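Local coordinates for protein alpha-galactosidase 1 (Saccharomyces cerevisiae, PDB 3LRK) that hydrolyses terminal, non-reducing alpha-D-galactose residues from alpha-D-galactosides such as galactose oligosaccharides, galactomannans and galactolipids, working as a secreted, glycosylated homotetramer, at residues Ala301-Val312 and Leu396-Ser407. The protein carries 1 engineered substitution. Residues are numbered along the deposited sequence; the frame is centred on the assembly and turned at random.
With NAG (2-acetamido-2-deoxy-beta-D-glucopyranose), chain F; GOL (glycerol), chain J.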
loop_
_atom_site.group_PDB
_atom_site.type_symbol
_atom_site.label_atom_id
_atom_site.label_comp_id
_atom_site.label_asym_id
_atom_site.label_seq_id
_atom_site.Cartn_x
_atom_site.Cartn_y
_atom_site.Cartn_z
ATOM N N ALA A 301 38.365 24.361 0.312
ATOM C CA ALA A 301 39.158 23.923 1.463
ATOM C C ALA A 301 38.371 23.176 2.543
ATOM O O ALA A 301 38.782 22.088 2.962
ATOM C CB ALA A 301 39.894 25.113 2.075
ATOM N N SER A 302 37.266 23.759 3.007
ATOM C CA SER A 302 36.480 23.142 4.081
ATOM C C SER A 302 35.942 21.774 3.668
ATOM O O SER A 302 35.874 20.850 4.487
ATOM C CB SER A 302 35.341 24.047 4.558
ATOM O OG SER A 302 34.413 24.359 3.523
ATOM N N SER A 303 35.554 21.656 2.400
ATOM C CA SER A 303 35.013 20.398 1.877
ATOM C C SER A 303 36.100 19.335 1.773
ATOM O O SER A 303 35.888 18.179 2.153
ATOM C CB SER A 303 34.328 20.628 0.533
ATOM O OG SER A 303 33.231 21.512 0.684
ATOM N N TYR A 304 37.270 19.733 1.274
ATOM C CA TYR A 304 38.440 18.851 1.230
ATOM C C TYR A 304 38.789 18.251 2.597
ATOM O O TYR A 304 39.039 17.059 2.693
ATOM C CB TYR A 304 39.652 19.579 0.620
ATOM C CG TYR A 304 40.951 18.801 0.644
ATOM C CD1 TYR A 304 41.064 17.531 0.047
ATOM C CD2 TYR A 304 42.093 19.352 1.228
ATOM C CE1 TYR A 304 42.278 16.831 0.073
ATOM C CE2 TYR A 304 43.284 18.672 1.254
ATOM C CZ TYR A 304 43.387 17.423 0.677
ATOM O OH TYR A 304 44.615 16.780 0.734
ATOM N N SER A 305 38.795 19.063 3.653
ATOM C CA SER A 305 39.156 18.531 4.975
ATOM C C SER A 305 38.046 17.667 5.590
ATOM O O SER A 305 38.301 16.874 6.499
ATOM C CB SER A 305 39.572 19.640 5.937
ATOM O OG SER A 305 38.499 20.503 6.204
ATOM N N ILE A 306 36.819 17.833 5.099
ATOM C CA ILE A 306 35.736 16.918 5.475
ATOM C C ILE A 306 36.006 15.526 4.866
ATOM O O ILE A 306 36.060 14.521 5.593
ATOM C CB ILE A 306 34.339 17.502 5.125
ATOM C CG1 ILE A 306 34.006 18.629 6.116
ATOM C CG2 ILE A 306 33.243 16.409 5.172
ATOM C CD1 ILE A 306 32.925 19.568 5.669
ATOM N N TYR A 307 36.233 15.480 3.550
ATOM C CA TYR A 307 36.552 14.220 2.857
ATOM C C TYR A 307 37.802 13.532 3.404
ATOM O O TYR A 307 37.966 12.327 3.249
ATOM C CB TYR A 307 36.781 14.465 1.369
ATOM C CG TYR A 307 35.528 14.616 0.539
ATOM C CD1 TYR A 307 35.316 15.766 -0.220
ATOM C CD2 TYR A 307 34.563 13.597 0.494
ATOM C CE1 TYR A 307 34.164 15.913 -1.007
ATOM C CE2 TYR A 307 33.407 13.735 -0.285
ATOM C CZ TYR A 307 33.217 14.890 -1.027
ATOM O OH TYR A 307 32.081 15.019 -1.787
ATOM N N SER A 308 38.688 14.314 4.019
ATOM C CA SER A 308 39.974 13.799 4.471
ATOM C C SER A 308 40.012 13.476 5.967
ATOM O O SER A 308 41.072 13.144 6.498
ATOM C CB SER A 308 41.099 14.775 4.093
ATOM O OG SER A 308 41.133 15.863 4.997
ATOM N N GLN A 309 38.863 13.544 6.642
ATOM C CA GLN A 309 38.811 13.235 8.078
ATOM C C GLN A 309 38.944 11.729 8.341
ATOM O O GLN A 309 37.952 10.980 8.319
ATOM C CB GLN A 309 37.560 13.831 8.743
ATOM C CG GLN A 309 37.546 13.755 10.296
ATOM C CD GLN A 309 38.499 14.756 10.968
ATOM O OE1 GLN A 309 39.276 15.436 10.301
ATOM N NE2 GLN A 309 38.432 14.843 12.291
ATOM N N ALA A 310 40.181 11.309 8.609
ATOM C CA ALA A 310 40.531 9.907 8.835
ATOM C C ALA A 310 39.701 9.238 9.925
ATOM O O ALA A 310 39.330 8.079 9.793
ATOM C CB ALA A 310 42.018 9.778 9.145
ATOM N N SER A 311 39.409 9.993 10.980
ATOM C CA SER A 311 38.644 9.529 12.138
ATOM C C SER A 311 37.230 9.081 11.749
ATOM O O SER A 311 36.696 8.093 12.267
ATOM C CB SER A 311 38.536 10.679 13.139
ATOM O OG SER A 311 38.439 10.171 14.448
ATOM N N VAL A 312 36.622 9.832 10.841
ATOM C CA VAL A 312 35.258 9.547 10.402
ATOM C C VAL A 312 35.233 8.388 9.392
ATOM O O VAL A 312 34.350 7.521 9.458
ATOM C CB VAL A 312 34.570 10.828 9.873
ATOM C CG1 VAL A 312 33.212 10.520 9.250
ATOM C CG2 VAL A 312 34.413 11.853 11.001
ATOM N N LEU A 396 35.318 13.102 17.271
ATOM C CA LEU A 396 35.808 12.617 15.978
ATOM C C LEU A 396 36.117 13.744 14.985
ATOM O O LEU A 396 36.760 13.507 13.959
ATOM C CB LEU A 396 34.827 11.597 15.369
ATOM C CG LEU A 396 34.683 10.252 16.101
ATOM C CD1 LEU A 396 33.437 9.483 15.650
ATOM C CD2 LEU A 396 35.919 9.376 15.948
ATOM N N TRP A 397 35.666 14.964 15.287
ATOM C CA TRP A 397 35.955 16.115 14.419
ATOM C C TRP A 397 37.160 16.961 14.859
ATOM O O TRP A 397 37.583 17.874 14.147
ATOM C CB TRP A 397 34.698 16.955 14.154
ATOM C CG TRP A 397 33.857 16.294 13.094
ATOM C CD1 TRP A 397 32.687 15.607 13.278
ATOM C CD2 TRP A 397 34.161 16.205 11.694
ATOM N NE1 TRP A 397 32.236 15.113 12.074
ATOM C CE2 TRP A 397 33.122 15.465 11.087
ATOM C CE3 TRP A 397 35.211 16.683 10.894
ATOM C CZ2 TRP A 397 33.098 15.194 9.715
ATOM C CZ3 TRP A 397 35.183 16.417 9.525
ATOM C CH2 TRP A 397 34.135 15.675 8.953
ATOM N N ALA A 398 37.721 16.624 16.017
ATOM C CA ALA A 398 38.961 17.240 16.486
ATOM C C ALA A 398 40.108 16.937 15.526
ATOM O O ALA A 398 40.123 15.893 14.862
ATOM C CB ALA A 398 39.297 16.754 17.874
ATOM N N ASN A 399 41.062 17.861 15.452
ATOM C CA ASN A 399 42.265 17.696 14.632
ATOM C C ASN A 399 41.977 17.572 13.137
ATOM O O ASN A 399 42.703 16.891 12.415
ATOM C CB ASN A 399 43.109 16.503 15.114
ATOM C CG ASN A 399 43.415 16.556 16.601
ATOM O OD1 ASN A 399 43.538 17.634 17.187
ATOM N ND2 ASN A 399 43.540 15.386 17.219
ATOM N N ARG A 400 40.912 18.220 12.673
ATOM C CA ARG A 400 40.629 18.240 11.246
ATOM C C ARG A 400 41.628 19.184 10.569
ATOM O O ARG A 400 42.119 20.132 11.192
ATOM C CB ARG A 400 39.164 18.622 10.968
ATOM C CG ARG A 400 38.959 19.925 10.245
ATOM C CD ARG A 400 37.829 19.844 9.235
ATOM N NE ARG A 400 36.625 20.477 9.738
ATOM C CZ ARG A 400 35.725 21.122 8.996
ATOM N NH1 ARG A 400 35.874 21.244 7.688
ATOM N NH2 ARG A 400 34.672 21.658 9.588
ATOM N N VAL A 401 41.952 18.908 9.311
ATOM C CA VAL A 401 42.885 19.754 8.566
ATOM C C VAL A 401 42.296 21.159 8.480
ATOM O O VAL A 401 41.181 21.337 7.981
ATOM C CB VAL A 401 43.180 19.190 7.147
ATOM C CG1 VAL A 401 44.116 20.116 6.382
ATOM C CG2 VAL A 401 43.771 17.781 7.230
ATOM N N ASP A 402 43.029 22.153 8.986
ATOM C CA ASP A 402 42.496 23.516 9.025
ATOM C C ASP A 402 42.379 24.128 7.626
ATOM O O ASP A 402 42.999 23.638 6.671
ATOM C CB ASP A 402 43.238 24.422 10.038
ATOM C CG ASP A 402 44.697 24.719 9.658
ATOM O OD1 ASP A 402 45.053 24.750 8.462
ATOM O OD2 ASP A 402 45.499 24.962 10.593
ATOM N N ASN A 403 41.565 25.173 7.505
ATOM C CA ASN A 403 41.307 25.797 6.206
ATOM C C ASN A 403 42.575 26.266 5.494
ATOM O O ASN A 403 42.645 26.228 4.264
ATOM C CB ASN A 403 40.292 26.940 6.329
ATOM C CG ASN A 403 38.844 26.445 6.469
ATOM O OD1 ASN A 403 38.543 25.267 6.227
ATOM N ND2 ASN A 403 37.947 27.361 6.873
ATOM N N SER A 404 43.580 26.674 6.270
ATOM C CA SER A 404 44.855 27.129 5.704
ATOM C C SER A 404 45.666 26.007 5.062
ATOM O O SER A 404 46.095 26.134 3.917
ATOM C CB SER A 404 45.699 27.859 6.753
ATOM O OG SER A 404 45.364 29.233 6.780
ATOM N N THR A 405 45.877 24.922 5.805
ATOM C CA THR A 405 46.612 23.765 5.299
ATOM C C THR A 405 45.890 23.159 4.088
ATOM O O THR A 405 46.516 22.868 3.071
ATOM C CB THR A 405 46.831 22.698 6.398
ATOM O OG1 THR A 405 47.284 23.330 7.603
ATOM C CG2 THR A 405 47.858 21.665 5.967
ATOM N N ALA A 406 44.574 22.992 4.214
ATOM C CA ALA A 406 43.721 22.531 3.119
ATOM C C ALA A 406 43.866 23.399 1.863
ATOM O O ALA A 406 44.045 22.877 0.760
ATOM C CB ALA A 406 42.273 22.486 3.569
ATOM N N SER A 407 43.805 24.718 2.038
ATOM C CA SER A 407 43.979 25.661 0.926
ATOM C C SER A 407 45.361 25.531 0.293
ATOM O O SER A 407 45.487 25.556 -0.931
ATOM C CB SER A 407 43.746 27.099 1.380
ATOM O OG SER A 407 42.439 27.260 1.894
HETATM C C1 NAG F . 36.560 26.930 6.915
HETATM C C2 NAG F . 36.048 27.428 8.275
HETATM C C3 NAG F . 34.531 27.282 8.419
HETATM C C4 NAG F . 33.772 27.768 7.186
HETATM C C5 NAG F . 34.411 27.251 5.900
HETATM C C6 NAG F . 33.735 27.860 4.674
HETATM C C7 NAG F . 37.651 27.398 10.099
HETATM C C8 NAG F . 39.035 26.802 10.105
HETATM N N2 NAG F . 36.727 26.763 9.376
HETATM O O3 NAG F . 34.083 28.040 9.523
HETATM O O4 NAG F . 32.422 27.358 7.272
HETATM O O5 NAG F . 35.798 27.555 5.889
HETATM O O6 NAG F . 34.288 27.314 3.498
HETATM O O7 NAG F . 37.414 28.431 10.732
HETATM C C1 GOL J . 43.841 13.755 7.921
HETATM O O1 GOL J . 43.696 12.478 7.333
HETATM C C2 GOL J . 43.478 13.689 9.400
HETATM O O2 GOL J . 42.115 13.361 9.533
HETATM C C3 GOL J . 43.751 15.041 10.052
HETATM O O3 GOL J . 43.944 14.856 11.438
HETATM O O HOH W 1 40.509 16.689 8.143
HETATM O O HOH W 2 38.841 22.827 7.420
#
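Gln309 crosses one face of the Trp397 indole and reaches past it into the turn 396-399. With CG anti to the backbone N (chi1 -170°) and the chain bent at chi2, its CG rests over the six-membered ring, 4.0 Å from the centroid, and the amide runs nearly parallel to the indole, 14° from its plane. Both NE2 bonds stay close to that amide plane: a nearly straight one to Leu396 O at 2.7 Å, and a longer one of 3.3 Å to Ala398 O, where the donor stands above the carbonyl plane. Val312 CG2 packs on the indole too, 4.2 Å from the same centroid, while Ile306 CG2 meets Trp397 CH2 obliquely at 4.0 Å; beyond the segments, Trp397 NE1 is hydrogen-bonded to Ser281 OG and Lys277 makes a cation-pi contact with the indole. This is the seam between the two domains of the GH27 fold: residues 301-312, following the last strand of the catalytic (beta/alpha)8 barrel, pack against the connection that leaves strand 391-395 of the C-terminal beta sandwich. Further along, Arg400 NH1 donates to Ser305 OG, 3.1 Å away and in the guanidinium plane, while NH2 forms a salt bridge with Asp273 of helix 273-285. The packing gives way here to water. One molecule donates to Ser305 O and Gln309 OE1 and accepts from Val401 N; a second accepts from Ser305 OG and donates to Val401 O and Asn403 OD1. Helices 301-307 and 403-407 cross almost perpendicularly (92°), touching through Ala301 CB and Ala406 CB at 3.8 Å. At this more exposed end, Asn403 ND2 carries the N-linked sugar, whose O6 hydrogen-bonds Ser302 OG at 3.0 Å, bringing the glycan of one domain onto the other.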